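Local structure of choline kinase (4R78) at residues Met48-Tyr53 / Gln281-Gly286; Glu151-Tyr156 / Asp268-Leu273; His194-Pro199 / Trp215-Met220; Ser272-Tyr277 / Gly286-Asn291. The protein probably transfers a phosphate group from ATP to choline, as a pneumococcal choline kinase with a protein kinase-like fold. All blocks are in the same frame, centred on the assembly; numbering follows the deposited sequence.

Interaction 1: Met48-Tyr53 / Gln281-Gly286. With AMP (adenosine monophosphate), chain C.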
# COMPACT_ATOMS: atom_id res chain seq x y z
N MET A 48 2.65 -2.81 12.42
CA MET A 48 4.07 -2.62 12.24
C MET A 48 4.51 -1.17 12.40
O MET A 48 5.50 -0.89 13.10
CB MET A 48 4.43 -3.15 10.86
CG MET A 48 5.85 -2.96 10.46
SD MET A 48 6.02 -3.65 8.82
CE MET A 48 7.70 -3.18 8.48
N THR A 49 3.79 -0.25 11.76
CA THR A 49 4.17 1.16 11.73
C THR A 49 3.45 1.98 12.80
O THR A 49 2.53 1.49 13.45
CB THR A 49 3.88 1.81 10.35
OG1 THR A 49 2.47 2.05 10.20
CG2 THR A 49 4.38 0.92 9.21
N ASN A 50 3.88 3.23 12.95
CA ASN A 50 3.27 4.17 13.89
C ASN A 50 2.22 5.07 13.23
O ASN A 50 1.92 6.16 13.73
CB ASN A 50 4.34 5.03 14.58
CG ASN A 50 5.13 5.91 13.61
OD1 ASN A 50 4.76 6.09 12.45
ND2 ASN A 50 6.24 6.47 14.10
N GLN A 51 1.65 4.62 12.11
CA GLN A 51 0.73 5.45 11.34
C GLN A 51 -0.72 5.43 11.80
O GLN A 51 -1.48 6.36 11.52
CB GLN A 51 0.76 5.05 9.86
CG GLN A 51 2.08 5.30 9.17
CD GLN A 51 2.05 4.79 7.75
OE1 GLN A 51 1.87 5.56 6.81
NE2 GLN A 51 2.19 3.48 7.60
N ASN A 52 -1.12 4.36 12.48
CA ASN A 52 -2.54 4.08 12.67
C ASN A 52 -3.04 4.35 14.08
O ASN A 52 -2.43 3.92 15.06
CB ASN A 52 -2.83 2.64 12.23
CG ASN A 52 -2.43 2.40 10.79
OD1 ASN A 52 -2.98 3.01 9.87
ND2 ASN A 52 -1.45 1.53 10.58
N TYR A 53 -4.17 5.06 14.16
CA TYR A 53 -4.72 5.53 15.43
C TYR A 53 -6.23 5.42 15.48
O TYR A 53 -6.91 5.52 14.46
CB TYR A 53 -4.31 6.99 15.69
CG TYR A 53 -2.82 7.21 15.76
CD1 TYR A 53 -2.16 7.22 16.99
CD2 TYR A 53 -2.07 7.37 14.60
CE1 TYR A 53 -0.78 7.40 17.05
CE2 TYR A 53 -0.71 7.56 14.65
CZ TYR A 53 -0.07 7.57 15.88
OH TYR A 53 1.29 7.74 15.93
N GLN A 281 14.01 7.60 10.82
CA GLN A 281 13.09 8.49 11.52
C GLN A 281 12.72 7.99 12.92
O GLN A 281 11.93 8.62 13.63
CB GLN A 281 11.84 8.75 10.68
CG GLN A 281 12.14 9.42 9.35
CD GLN A 281 10.96 9.36 8.41
OE1 GLN A 281 10.93 8.56 7.48
NE2 GLN A 281 9.98 10.22 8.65
N GLY A 282 13.29 6.85 13.32
CA GLY A 282 13.17 6.38 14.70
C GLY A 282 12.41 5.09 14.94
O GLY A 282 12.35 4.62 16.08
N GLU A 283 11.80 4.53 13.90
CA GLU A 283 11.11 3.24 14.04
C GLU A 283 12.09 2.07 13.99
O GLU A 283 13.24 2.23 13.56
CB GLU A 283 10.00 3.09 13.00
CG GLU A 283 8.78 3.96 13.29
CD GLU A 283 7.69 3.81 12.26
OE1 GLU A 283 7.86 4.32 11.13
OE2 GLU A 283 6.65 3.18 12.56
N ASP A 284 11.64 0.91 14.45
CA ASP A 284 12.47 -0.28 14.54
C ASP A 284 11.69 -1.45 13.96
O ASP A 284 10.79 -1.95 14.60
CB ASP A 284 12.82 -0.56 16.01
CG ASP A 284 13.54 -1.90 16.22
OD1 ASP A 284 14.02 -2.51 15.24
OD2 ASP A 284 13.62 -2.33 17.39
N PHE A 285 12.05 -1.85 12.74
CA PHE A 285 11.39 -2.98 12.08
C PHE A 285 12.27 -4.23 12.05
O PHE A 285 12.01 -5.16 11.29
CB PHE A 285 10.92 -2.63 10.66
CG PHE A 285 10.01 -1.42 10.57
CD1 PHE A 285 9.17 -1.06 11.63
CD2 PHE A 285 9.97 -0.66 9.41
CE1 PHE A 285 8.34 0.06 11.53
CE2 PHE A 285 9.12 0.44 9.30
CZ PHE A 285 8.31 0.81 10.36
N GLY A 286 13.32 -4.23 12.87
CA GLY A 286 14.21 -5.38 12.97
C GLY A 286 14.79 -5.77 11.62
O GLY A 286 15.30 -4.91 10.89
P AMP C . -2.91 -1.23 7.86
O1P AMP C . -1.75 -0.71 7.03
O2P AMP C . -2.49 -2.00 9.09
O3P AMP C . -4.01 -1.88 7.05
O5' AMP C . -3.61 0.10 8.45
C5' AMP C . -5.02 0.13 8.67
C4' AMP C . -5.40 -0.90 9.73
O4' AMP C . -6.34 -0.32 10.64
C3' AMP C . -6.07 -2.11 9.10
O3' AMP C . -5.18 -3.22 9.05
C2' AMP C . -7.27 -2.40 9.99
O2' AMP C . -6.95 -3.41 10.95
C1' AMP C . -7.54 -1.11 10.74
N9 AMP C . -8.69 -0.39 10.14
C8 AMP C . -8.65 0.40 9.05
N7 AMP C . -9.86 0.92 8.76
C5 AMP C . -10.72 0.47 9.68
C6 AMP C . -12.17 0.63 9.96
N6 AMP C . -12.93 1.41 9.16
N1 AMP C . -12.68 -0.02 11.03
C2 AMP C . -11.93 -0.79 11.82
N3 AMP C . -10.60 -0.99 11.63
C4 AMP C . -9.95 -0.40 10.60
O HOH W 1 6.53 1.40 14.60
O HOH W 2 5.45 4.89 9.92
O HOH W 3 8.53 8.06 13.05
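The side-chain amide of Asn50 lies flat on the carboxylate of Glu283, their planes only 7° apart, while the same carboxylate bonds the backbone of Asn50. In this protein kinase-like fold, residues 48-51 belong to the turn between strands 39-44 and 52-57, the place of the phosphate-binding loop of protein kinases. Residues 281-286 link helices 257-280 and 288-303, so the contact joins the strand-rich and helical parts of the chain at the surface. Asn50 N donates to Glu283 OE2 over 2.8 Å, on the syn side but out of the carboxylate plane, and the N-H angle of 131° is far from straight. Asn50 CG, set between the backbone N and carbonyl carbon (chi1 63°), comes within 3.3 Å of Glu283 OE2, which puts the amide over the carboxylate. Water donates to both acid oxygens: one molecule ties OE2 to Met48 O, another ties OE1 to Asn50 OD1. Beside this polar patch, Met48 crosses Phe285 at about a right angle. Its fully extended chain carries CE over one ring face, 3.8 Å from the centroid, with SD farther above it in a Met-aromatic contact. Trp274 of helix 257-280 also meets this phenylalanine ring. Glu279 holds Phe285 N. Farther along, Asn52 lines the AMP pocket, its OD1 3.3 Å from AMP O5'. Within the turn, Gln51 NE2 reaches Thr49 OG1 at 3.0 Å, almost straight and in the amide plane.

Interaction 2: Glu151-Tyr156 / Asp268-Leu273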
# COMPACT_ATOMS: atom_id res chain seq x y z
N GLU A 151 12.28 5.20 -10.77
CA GLU A 151 12.31 6.52 -10.16
C GLU A 151 12.03 6.44 -8.66
O GLU A 151 12.60 7.20 -7.87
CB GLU A 151 11.27 7.44 -10.81
CG GLU A 151 11.63 7.95 -12.21
CD GLU A 151 10.56 8.86 -12.79
OE1 GLU A 151 10.42 8.90 -14.03
OE2 GLU A 151 9.85 9.53 -12.01
N GLU A 152 11.16 5.51 -8.26
CA GLU A 152 10.82 5.32 -6.85
C GLU A 152 12.05 4.90 -6.04
O GLU A 152 12.28 5.42 -4.95
CB GLU A 152 9.69 4.30 -6.69
CG GLU A 152 9.04 4.30 -5.30
CD GLU A 152 7.91 5.31 -5.16
OE1 GLU A 152 7.15 5.20 -4.18
OE2 GLU A 152 7.77 6.21 -6.02
N ILE A 153 12.83 3.97 -6.58
CA ILE A 153 14.10 3.59 -5.96
C ILE A 153 14.97 4.82 -5.71
O ILE A 153 15.49 5.01 -4.61
CB ILE A 153 14.86 2.54 -6.82
CG1 ILE A 153 14.11 1.20 -6.80
CG2 ILE A 153 16.30 2.36 -6.34
CD1 ILE A 153 14.45 0.27 -7.95
N LYS A 154 15.11 5.67 -6.73
CA LYS A 154 15.94 6.88 -6.62
C LYS A 154 15.43 7.86 -5.57
O LYS A 154 16.22 8.53 -4.91
CB LYS A 154 16.08 7.57 -7.98
CG LYS A 154 16.84 6.76 -9.01
CD LYS A 154 17.01 7.52 -10.31
CE LYS A 154 17.72 6.68 -11.35
NZ LYS A 154 18.06 7.49 -12.55
N LYS A 155 14.10 7.94 -5.42
CA LYS A 155 13.51 8.81 -4.41
C LYS A 155 13.94 8.42 -3.00
O LYS A 155 14.34 9.27 -2.21
CB LYS A 155 11.98 8.84 -4.52
CG LYS A 155 11.45 9.55 -5.75
CD LYS A 155 9.94 9.72 -5.67
CE LYS A 155 9.43 10.65 -6.75
NZ LYS A 155 7.94 10.70 -6.76
N TYR A 156 13.86 7.12 -2.70
CA TYR A 156 14.31 6.62 -1.40
C TYR A 156 15.82 6.81 -1.20
O TYR A 156 16.26 7.17 -0.11
CB TYR A 156 13.91 5.15 -1.19
CG TYR A 156 12.44 4.99 -0.88
CD1 TYR A 156 11.92 5.36 0.36
CD2 TYR A 156 11.56 4.48 -1.83
CE1 TYR A 156 10.57 5.22 0.65
CE2 TYR A 156 10.21 4.33 -1.56
CZ TYR A 156 9.72 4.71 -0.31
OH TYR A 156 8.38 4.57 -0.04
N ASP A 268 10.32 -5.89 -3.46
CA ASP A 268 11.25 -6.20 -2.39
C ASP A 268 12.36 -5.15 -2.28
O ASP A 268 12.75 -4.76 -1.18
CB ASP A 268 11.82 -7.60 -2.53
CG ASP A 268 10.91 -8.66 -1.94
OD1 ASP A 268 10.10 -8.34 -1.04
OD2 ASP A 268 11.01 -9.83 -2.36
N THR A 269 12.84 -4.67 -3.43
CA THR A 269 13.87 -3.64 -3.47
C THR A 269 13.33 -2.33 -2.88
O THR A 269 13.91 -1.78 -1.94
CB THR A 269 14.39 -3.40 -4.90
OG1 THR A 269 14.89 -4.64 -5.43
CG2 THR A 269 15.52 -2.38 -4.89
N ILE A 270 12.21 -1.87 -3.41
CA ILE A 270 11.60 -0.62 -2.98
C ILE A 270 11.24 -0.62 -1.49
O ILE A 270 11.61 0.31 -0.76
CB ILE A 270 10.40 -0.23 -3.87
CG1 ILE A 270 10.91 0.20 -5.25
CG2 ILE A 270 9.55 0.87 -3.22
CD1 ILE A 270 9.87 0.18 -6.35
N TRP A 271 10.54 -1.65 -1.04
CA TRP A 271 10.13 -1.70 0.37
C TRP A 271 11.30 -1.93 1.34
O TRP A 271 11.22 -1.52 2.50
CB TRP A 271 8.97 -2.68 0.59
CG TRP A 271 7.71 -2.30 -0.18
CD1 TRP A 271 7.07 -3.07 -1.11
CD2 TRP A 271 6.97 -1.07 -0.10
NE1 TRP A 271 5.98 -2.40 -1.61
CE2 TRP A 271 5.89 -1.18 -1.01
CE3 TRP A 271 7.12 0.11 0.65
CZ2 TRP A 271 4.96 -0.15 -1.19
CZ3 TRP A 271 6.18 1.13 0.47
CH2 TRP A 271 5.12 0.99 -0.45
N SER A 272 12.39 -2.54 0.87
CA SER A 272 13.60 -2.62 1.69
C SER A 272 14.21 -1.23 1.90
O SER A 272 14.73 -0.94 2.97
CB SER A 272 14.62 -3.62 1.13
OG SER A 272 15.37 -3.07 0.05
N LEU A 273 14.11 -0.37 0.89
CA LEU A 273 14.65 0.99 0.99
C LEU A 273 13.73 1.86 1.85
O LEU A 273 14.20 2.65 2.68
CB LEU A 273 14.88 1.61 -0.39
CG LEU A 273 15.98 0.95 -1.25
CD1 LEU A 273 15.91 1.44 -2.69
CD2 LEU A 273 17.38 1.18 -0.68
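Ile153 and Ile270 meet broadside, their side chains crossing at about a right angle with CG1 of one 3.7 Å from CG1 of the other. Both have nearly the same torsions, chi1 near -70° with CG1 beside the backbone N; the two CG2 branches meet different neighbours. CG2 of Ile153 rests 3.8 Å from Leu273 CD1, whereas CG2 of Ile270 touches both Tyr156 CE2, at 3.9 Å, and the CG of Glu152. Glu152 is bent at chi2 (87°), so its aliphatic part lies against Ile270 while the carboxylate swings farther off. These residues belong to helices 149-159 and 257-280 of the helical lobe of the kinase-like fold, whose local axes run almost parallel at 17° and come within 9.5 Å. One turn on, Tyr156 brings its CB to 3.8 Å from Leu273 CB, and its ring leads away toward Trp271, with OH 4.1 Å from Trp271 CZ3. Trp271 points its CB away from helix 149-159, yet its indole swings back to this hydroxyl and also meets Tyr217 edge-to-face. Thr269 offers only its methyl to Ile153 CD1, for OG1 is bonded to Ile265 O in its own helix. Val176 of helix 169-177 touches both Ile153 and Thr269.

Interaction 3: His194-Pro199 / Trp215-Met220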
# COMPACT_ATOMS: atom_id res chain seq x y z
N HIS A 194 -3.94 -0.16 -6.98
CA HIS A 194 -3.86 0.11 -5.54
C HIS A 194 -2.42 0.33 -5.09
O HIS A 194 -2.15 1.23 -4.29
CB HIS A 194 -4.50 -1.03 -4.75
CG HIS A 194 -4.49 -0.82 -3.27
ND1 HIS A 194 -3.36 -0.99 -2.49
CD2 HIS A 194 -5.48 -0.45 -2.42
CE1 HIS A 194 -3.66 -0.72 -1.23
NE2 HIS A 194 -4.94 -0.40 -1.16
N ILE A 195 -1.52 -0.51 -5.61
CA ILE A 195 -0.06 -0.44 -5.38
C ILE A 195 0.50 -1.04 -4.07
O ILE A 195 1.71 -1.19 -3.93
CB ILE A 195 0.51 1.02 -5.50
CG1 ILE A 195 0.13 1.63 -6.86
CG2 ILE A 195 2.03 1.07 -5.25
CD1 ILE A 195 0.81 1.00 -8.08
N ASP A 196 -0.38 -1.39 -3.13
CA ASP A 196 0.06 -1.83 -1.80
C ASP A 196 -0.87 -2.90 -1.22
O ASP A 196 -1.48 -2.71 -0.16
CB ASP A 196 0.26 -0.67 -0.80
CG ASP A 196 0.93 -1.10 0.49
OD1 ASP A 196 1.71 -2.08 0.46
OD2 ASP A 196 0.68 -0.47 1.54
N LEU A 197 -0.95 -4.04 -1.91
CA LEU A 197 -1.91 -5.09 -1.56
C LEU A 197 -1.44 -6.07 -0.46
O LEU A 197 -1.47 -7.29 -0.64
CB LEU A 197 -2.40 -5.83 -2.81
CG LEU A 197 -3.23 -4.99 -3.79
CD1 LEU A 197 -3.59 -5.82 -5.01
CD2 LEU A 197 -4.49 -4.42 -3.15
N VAL A 198 -1.00 -5.52 0.67
CA VAL A 198 -0.81 -6.31 1.88
C VAL A 198 -2.17 -6.86 2.34
O VAL A 198 -3.20 -6.20 2.14
CB VAL A 198 -0.11 -5.52 3.02
CG1 VAL A 198 1.34 -5.21 2.65
CG2 VAL A 198 -0.86 -4.22 3.35
N PRO A 199 -2.19 -8.06 2.93
CA PRO A 199 -3.49 -8.64 3.28
C PRO A 199 -4.27 -7.83 4.31
O PRO A 199 -5.50 -7.82 4.27
CB PRO A 199 -3.14 -10.03 3.82
CG PRO A 199 -1.71 -9.98 4.14
CD PRO A 199 -1.07 -8.97 3.26
N TRP A 215 -5.36 3.49 0.31
CA TRP A 215 -5.00 3.76 -1.08
C TRP A 215 -3.93 4.84 -1.22
O TRP A 215 -3.81 5.45 -2.29
CB TRP A 215 -6.27 4.14 -1.85
CG TRP A 215 -7.25 3.01 -1.97
CD1 TRP A 215 -8.06 2.51 -0.98
CD2 TRP A 215 -7.53 2.23 -3.14
NE1 TRP A 215 -8.81 1.47 -1.47
CE2 TRP A 215 -8.51 1.28 -2.79
CE3 TRP A 215 -7.03 2.25 -4.45
CZ2 TRP A 215 -9.01 0.35 -3.71
CZ3 TRP A 215 -7.53 1.33 -5.36
CH2 TRP A 215 -8.51 0.39 -4.99
N GLU A 216 -3.14 5.07 -0.17
CA GLU A 216 -2.14 6.15 -0.17
C GLU A 216 -1.11 6.07 -1.30
O GLU A 216 -0.53 7.08 -1.68
CB GLU A 216 -1.40 6.23 1.17
CG GLU A 216 -2.21 6.89 2.29
CD GLU A 216 -3.47 6.12 2.65
OE1 GLU A 216 -3.38 4.88 2.80
OE2 GLU A 216 -4.54 6.75 2.78
N TYR A 217 -0.87 4.86 -1.81
CA TYR A 217 0.11 4.67 -2.88
C TYR A 217 -0.52 4.56 -4.26
O TYR A 217 0.20 4.42 -5.25
CB TYR A 217 0.98 3.45 -2.58
CG TYR A 217 1.78 3.59 -1.31
CD1 TYR A 217 3.00 4.27 -1.31
CD2 TYR A 217 1.31 3.08 -0.10
CE1 TYR A 217 3.74 4.42 -0.14
CE2 TYR A 217 2.04 3.22 1.07
CZ TYR A 217 3.25 3.89 1.05
OH TYR A 217 3.97 4.02 2.21
N SER A 218 -1.85 4.64 -4.32
CA SER A 218 -2.57 4.39 -5.57
C SER A 218 -2.08 5.28 -6.71
O SER A 218 -1.79 6.47 -6.52
CB SER A 218 -4.10 4.49 -5.39
OG SER A 218 -4.53 5.83 -5.23
N SER A 219 -1.99 4.69 -7.90
CA SER A 219 -1.33 5.32 -9.02
C SER A 219 -1.63 4.54 -10.28
O SER A 219 -2.08 3.39 -10.21
CB SER A 219 0.19 5.32 -8.77
OG SER A 219 0.87 6.09 -9.74
N MET A 220 -1.40 5.17 -11.43
CA MET A 220 -1.46 4.45 -12.70
C MET A 220 -0.20 3.60 -12.84
O MET A 220 0.92 4.08 -12.68
CB MET A 220 -1.59 5.42 -13.87
CG MET A 220 -2.81 6.33 -13.79
SD MET A 220 -4.37 5.43 -13.74
CE MET A 220 -4.55 5.02 -15.48
O HOH W 4 -2.00 2.19 -1.62
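His194 and Ser218 bring their CA atoms to 4.5 Å where a type I turn, Trp215 to Ser218, passes the loop after strand 191-193; Ile195 in that loop adopts a left-handed conformation. The sequence from His194 to Asn201 fits the Brenner motif of kinase-like phosphotransferases, and the turn directly follows Asp214 of the AMP pocket. A water spans the gap between the backbones, donating to His194 O and accepting from Tyr217 N. The main side-chain contact is a T-shaped stack: the imidazole edge, led by CD2, points over the centre of the Trp215 indole, and His194 CD2 is 3.5 Å from Trp215 CD2, with the planes at 61°. Chi1 of -178° carries the ring there by placing CG opposite the backbone N, and CB also covers the indole's six-membered ring. Both ring nitrogens are engaged, NE2 with Ile213 O and ND1 with Asp196 N, which fixes the rotation of the imidazole. Ile195 packs across Tyr217, its CG1 3.2 Å from Tyr217 O and its CG2 3.7 Å from Tyr217 CB. Asp226 of helix 223-233 holds the backbone N of His194 and of Ile195. Tyr217 OH reaches a bound MES, probably from the crystallisation liquor. Last, Asp196 CB sits 4.0 Å from Tyr217 CD2, its carboxylate turned 82° from the ring plane.

Interaction 4: Ser272-Tyr277 / Gly286-Asn291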
# COMPACT_ATOMS: atom_id res chain seq x y z
N SER A 272 12.39 -2.54 0.87
CA SER A 272 13.60 -2.62 1.69
C SER A 272 14.21 -1.23 1.90
O SER A 272 14.73 -0.94 2.97
CB SER A 272 14.62 -3.62 1.13
OG SER A 272 15.37 -3.07 0.05
N LEU A 273 14.11 -0.37 0.89
CA LEU A 273 14.65 0.99 0.99
C LEU A 273 13.73 1.86 1.85
O LEU A 273 14.20 2.65 2.68
CB LEU A 273 14.88 1.61 -0.39
CG LEU A 273 15.98 0.95 -1.25
CD1 LEU A 273 15.91 1.44 -2.69
CD2 LEU A 273 17.38 1.18 -0.68
N TRP A 274 12.42 1.70 1.66
CA TRP A 274 11.42 2.29 2.55
C TRP A 274 11.73 1.99 4.02
O TRP A 274 11.62 2.87 4.88
CB TRP A 274 10.04 1.75 2.15
CG TRP A 274 8.88 2.14 3.04
CD1 TRP A 274 8.06 3.23 2.90
CD2 TRP A 274 8.39 1.43 4.19
NE1 TRP A 274 7.10 3.24 3.89
CE2 TRP A 274 7.28 2.15 4.69
CE3 TRP A 274 8.79 0.25 4.84
CZ2 TRP A 274 6.57 1.73 5.82
CZ3 TRP A 274 8.08 -0.17 5.96
CH2 TRP A 274 6.98 0.57 6.44
N THR A 275 12.13 0.75 4.31
CA THR A 275 12.46 0.32 5.67
C THR A 275 13.60 1.15 6.26
O THR A 275 13.49 1.65 7.38
CB THR A 275 12.81 -1.18 5.72
OG1 THR A 275 11.70 -1.94 5.25
CG2 THR A 275 13.13 -1.62 7.15
N VAL A 276 14.67 1.30 5.49
CA VAL A 276 15.83 2.08 5.94
C VAL A 276 15.41 3.50 6.30
O VAL A 276 15.77 4.01 7.37
CB VAL A 276 16.96 2.09 4.89
CG1 VAL A 276 18.16 2.91 5.39
CG2 VAL A 276 17.40 0.68 4.59
N TYR A 277 14.64 4.13 5.42
CA TYR A 277 14.18 5.50 5.64
C TYR A 277 13.30 5.61 6.89
O TYR A 277 13.47 6.54 7.70
CB TYR A 277 13.45 6.02 4.40
CG TYR A 277 12.98 7.45 4.52
CD1 TYR A 277 13.84 8.46 4.95
CD2 TYR A 277 11.68 7.80 4.16
CE1 TYR A 277 13.40 9.78 5.05
CE2 TYR A 277 11.23 9.11 4.26
CZ TYR A 277 12.10 10.10 4.70
OH TYR A 277 11.66 11.40 4.79
N GLY A 286 13.32 -4.23 12.87
CA GLY A 286 14.21 -5.38 12.97
C GLY A 286 14.79 -5.77 11.62
O GLY A 286 15.30 -4.91 10.89
N ASP A 287 14.69 -7.05 11.29
CA ASP A 287 15.22 -7.58 10.02
C ASP A 287 14.21 -7.58 8.87
O ASP A 287 14.45 -8.20 7.84
CB ASP A 287 15.75 -9.00 10.23
CG ASP A 287 17.18 -9.03 10.72
OD1 ASP A 287 17.74 -7.96 11.03
OD2 ASP A 287 17.73 -10.15 10.79
N TYR A 288 13.10 -6.86 9.03
CA TYR A 288 12.09 -6.79 7.97
C TYR A 288 12.69 -6.40 6.61
O TYR A 288 12.45 -7.07 5.60
CB TYR A 288 10.96 -5.83 8.35
CG TYR A 288 9.95 -5.59 7.25
CD1 TYR A 288 8.85 -6.43 7.08
CD2 TYR A 288 10.09 -4.51 6.37
CE1 TYR A 288 7.92 -6.21 6.06
CE2 TYR A 288 9.18 -4.28 5.35
CZ TYR A 288 8.10 -5.13 5.21
OH TYR A 288 7.20 -4.90 4.20
N GLY A 289 13.47 -5.32 6.59
CA GLY A 289 14.06 -4.82 5.34
C GLY A 289 15.16 -5.72 4.82
O GLY A 289 15.22 -6.00 3.62
N VAL A 290 16.02 -6.17 5.73
CA VAL A 290 17.11 -7.11 5.42
C VAL A 290 16.58 -8.34 4.69
O VAL A 290 17.13 -8.76 3.67
CB VAL A 290 17.88 -7.52 6.72
CG1 VAL A 290 18.83 -8.69 6.47
CG2 VAL A 290 18.65 -6.32 7.29
N ASN A 291 15.50 -8.90 5.22
CA ASN A 291 14.89 -10.10 4.65
C ASN A 291 14.21 -9.87 3.30
O ASN A 291 14.29 -10.71 2.41
CB ASN A 291 13.92 -10.74 5.66
CG ASN A 291 14.63 -11.28 6.89
OD1 ASN A 291 15.84 -11.54 6.86
ND2 ASN A 291 13.89 -11.46 7.97
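Gly289 packs directly on Ser272 and Thr275, and with no side chain on the glycine the two backbones close in until the CA atoms of Ser272 and Gly289 are 4.3 Å apart. This is the tight half of the contact, a close helix-helix approach in the helical lobe of the kinase-like fold. Ser272 CB lies 3.5 Å from Gly289 O, and Thr275 CG2 rests on the glycine backbone, 3.8 Å from Gly289 CA. Thr275 OG1 takes a different direction. With chi1 at -60° it sits beside its own backbone N, bonds Trp271 O one turn back, and meets the Tyr288 ring in its plane at the edge, 3.2 Å from Tyr288 CD2. Tyr288 marks the passage to the looser half. Its ring extends past Thr275 toward Trp274, but the approach is slack, 4.3 Å from Tyr288 CE2 to Trp274 CZ3, and oblique. The hydroxyl bonds Arg292 NH2 and also a bound MES, probably from the crystallisation liquor. Val290 and Asn291 turn their side chains away from helix 257-280, on the exposed side with Gly286 and Asp287. Helix 288-303 thus starts against the C-terminal half of helix 257-280, while Leu273 and Tyr277 of that longer helix reach in another direction and touch helix 149-159.

From the N terminus, the turn at 48-53 waits until 281-286 for its partner, so interaction 1 closes the widest loop and binds the five-stranded sheet to the helical lobe. Interaction 2 falls within that loop, pairing helix 149-159 with helix 257-280. Interaction 3 lies within both, a short closure round the hairpin of strands 202-204 and 210-212. Interaction 4 opens on 272-273, where interaction 2 ends, and crosses interaction 1, since 272-277 precedes 281-286 and 286-291 runs on from it, sharing Gly286. Aromatic neighbours join them: Trp274 of interaction 4 touches Tyr217 of interaction 3 and Tyr156 of interaction 2, and Tyr288 touches Met48 of interaction 1.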